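Local coordinates for sporozoite surface protein 2 (Plasmodium vivax, PDB 4HQO) that acts as an adhesive receptor on the surface of malaria sporozoites in gliding motility, binding a metal ion through its von Willebrand factor A domain, at residues A[22-27]-A[129-134]. The protein carries 4 engineered substitutions. Sequence-based numbering, arbitrary orientation.
Sequences YLLVDG and VILMTD
Asp26 and Thr133 meet where two neighbouring parallel strands of the von Willebrand factor A domain, a Rossmann-like fold, run out into the metal-ion-dependent adhesion site (MIDAS), whose DxSxS motif starts at Asp26. Upstream, Leu24 bonds both residues flanking Leu131: its N donates to Ile130 O and its O accepts from Met132 N, two nearly straight bonds of 2.9 Å each. Ile130 N to Tyr22 O and Asp26 N to Met132 O extend the pairing in both directions. The side chain of Leu24 shares a face with Tyr22, Val129 and Leu131, packed against helix 105-117. Its CB lies 4.0 Å from Leu131 CD1; CG, anti to the carbonyl carbon (chi1 -48°), leans back toward Val129, and CD1 ends 3.7 Å from Val129 CG1. On the other face, toward helix 33-49, Leu23 CD1 touches Ile130 CG2 at 3.8 Å and Met132 SD at 3.9 Å. Beyond the apolar rows, Thr133 OG1 donates to the anti lone pair of Asp26 OD2 at 2.6 Å, while Asp26 OD1 bonds Ser28, a magnesium-site residue with Ser30 and Thr103. Asp134 OD2 takes a bond from Ser30, so both carboxylates are tied to the metal site as probable second-shell groups. Their planes stand 85° apart, and a water hydrogen-bonds to both Asp26 OD2 and Asp134 OD1, bridging these like-charged oxygens from one side.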
loop_
_atom_site.group_PDB
_atom_site.type_symbol
_atom_site.label_atom_id
_atom_site.label_comp_id
_atom_site.label_asym_id
_atom_site.label_seq_id
_atom_site.Cartn_x
_atom_site.Cartn_y
_atom_site.Cartn_z
ATOM N N TYR A 22 -3.927 -5.233 4.110
ATOM C CA TYR A 22 -5.186 -5.209 4.836
ATOM C C TYR A 22 -5.571 -6.648 5.128
ATOM O O TYR A 22 -5.947 -7.389 4.229
ATOM C CB TYR A 22 -6.266 -4.518 3.992
ATOM C CG TYR A 22 -5.877 -3.130 3.515
ATOM C CD1 TYR A 22 -5.220 -2.949 2.302
ATOM C CD2 TYR A 22 -6.173 -2.000 4.275
ATOM C CE1 TYR A 22 -4.867 -1.680 1.861
ATOM C CE2 TYR A 22 -5.820 -0.730 3.844
ATOM C CZ TYR A 22 -5.167 -0.576 2.634
ATOM O OH TYR A 22 -4.803 0.685 2.200
ATOM N N LEU A 23 -5.430 -7.054 6.383
ATOM C CA LEU A 23 -5.719 -8.424 6.779
ATOM C C LEU A 23 -7.129 -8.488 7.352
ATOM O O LEU A 23 -7.395 -7.940 8.429
ATOM C CB LEU A 23 -4.692 -8.901 7.807
ATOM C CG LEU A 23 -4.760 -10.330 8.345
ATOM C CD1 LEU A 23 -4.915 -11.337 7.220
ATOM C CD2 LEU A 23 -3.500 -10.630 9.155
ATOM N N LEU A 24 -8.030 -9.138 6.618
ATOM C CA LEU A 24 -9.449 -9.196 6.993
ATOM C C LEU A 24 -9.750 -10.607 7.484
ATOM O O LEU A 24 -9.655 -11.576 6.721
ATOM C CB LEU A 24 -10.338 -8.862 5.798
ATOM C CG LEU A 24 -9.993 -7.614 4.972
ATOM C CD1 LEU A 24 -11.025 -7.392 3.840
ATOM C CD2 LEU A 24 -9.902 -6.388 5.862
ATOM N N VAL A 25 -10.081 -10.723 8.765
ATOM C CA VAL A 25 -10.196 -12.035 9.399
ATOM C C VAL A 25 -11.652 -12.359 9.739
ATOM O O VAL A 25 -12.325 -11.604 10.446
ATOM C CB VAL A 25 -9.312 -12.137 10.671
ATOM C CG1 VAL A 25 -9.420 -13.526 11.286
ATOM C CG2 VAL A 25 -7.850 -11.813 10.339
ATOM N N ASP A 26 -12.136 -13.472 9.202
ATOM C CA ASP A 26 -13.498 -13.945 9.459
ATOM C C ASP A 26 -13.574 -14.519 10.881
ATOM O O ASP A 26 -12.948 -15.538 11.167
ATOM C CB ASP A 26 -13.817 -15.041 8.439
ATOM C CG ASP A 26 -15.289 -15.443 8.410
ATOM O OD1 ASP A 26 -16.005 -15.302 9.432
ATOM O OD2 ASP A 26 -15.712 -15.936 7.337
ATOM N N GLY A 27 -14.332 -13.873 11.769
ATOM C CA GLY A 27 -14.511 -14.379 13.127
ATOM C C GLY A 27 -15.939 -14.828 13.423
ATOM O O GLY A 27 -16.380 -14.839 14.580
ATOM N N VAL A 129 -4.900 -6.944 -0.149
ATOM C CA VAL A 129 -5.874 -7.453 0.807
ATOM C C VAL A 129 -5.696 -8.947 0.984
ATOM O O VAL A 129 -5.682 -9.700 0.008
ATOM C CB VAL A 129 -7.325 -7.194 0.373
ATOM C CG1 VAL A 129 -8.283 -7.833 1.378
ATOM C CG2 VAL A 129 -7.593 -5.696 0.257
ATOM N N ILE A 130 -5.550 -9.382 2.228
ATOM C CA ILE A 130 -5.597 -10.810 2.504
ATOM C C ILE A 130 -6.914 -11.111 3.208
ATOM O O ILE A 130 -7.161 -10.630 4.312
ATOM C CB ILE A 130 -4.399 -11.267 3.350
ATOM C CG1 ILE A 130 -3.095 -11.026 2.585
ATOM C CG2 ILE A 130 -4.532 -12.738 3.716
ATOM C CD1 ILE A 130 -1.868 -11.511 3.329
ATOM N N LEU A 131 -7.770 -11.880 2.544
ATOM C CA LEU A 131 -9.090 -12.201 3.074
ATOM C C LEU A 131 -9.108 -13.639 3.590
ATOM O O LEU A 131 -8.991 -14.583 2.808
ATOM C CB LEU A 131 -10.157 -12.000 1.986
ATOM C CG LEU A 131 -11.601 -12.372 2.337
ATOM C CD1 LEU A 131 -12.167 -11.457 3.422
ATOM C CD2 LEU A 131 -12.469 -12.335 1.067
ATOM N N MET A 132 -9.236 -13.802 4.907
ATOM C CA MET A 132 -9.277 -15.134 5.508
ATOM C C MET A 132 -10.709 -15.487 5.860
ATOM O O MET A 132 -11.290 -14.866 6.749
ATOM C CB MET A 132 -8.425 -15.188 6.780
ATOM C CG MET A 132 -6.946 -15.061 6.544
ATOM S SD MET A 132 -6.016 -14.993 8.086
ATOM C CE MET A 132 -6.605 -16.440 8.906
ATOM N N THR A 133 -11.272 -16.491 5.190
ATOM C CA THR A 133 -12.689 -16.802 5.364
ATOM C C THR A 133 -13.034 -18.243 4.963
ATOM O O THR A 133 -12.264 -18.893 4.257
ATOM C CB THR A 133 -13.556 -15.803 4.556
ATOM O OG1 THR A 133 -14.950 -16.026 4.816
ATOM C CG2 THR A 133 -13.278 -15.950 3.054
ATOM N N ASP A 134 -14.179 -18.739 5.437
ATOM C CA ASP A 134 -14.747 -19.991 4.934
ATOM C C ASP A 134 -15.635 -19.745 3.708
ATOM O O ASP A 134 -16.164 -20.677 3.111
ATOM C CB ASP A 134 -15.541 -20.734 6.020
ATOM C CG ASP A 134 -16.775 -19.971 6.486
ATOM O OD1 ASP A 134 -17.072 -18.868 5.960
ATOM O OD2 ASP A 134 -17.462 -20.492 7.391
HETATM O O HOH W 1 -18.326 -17.000 7.430
#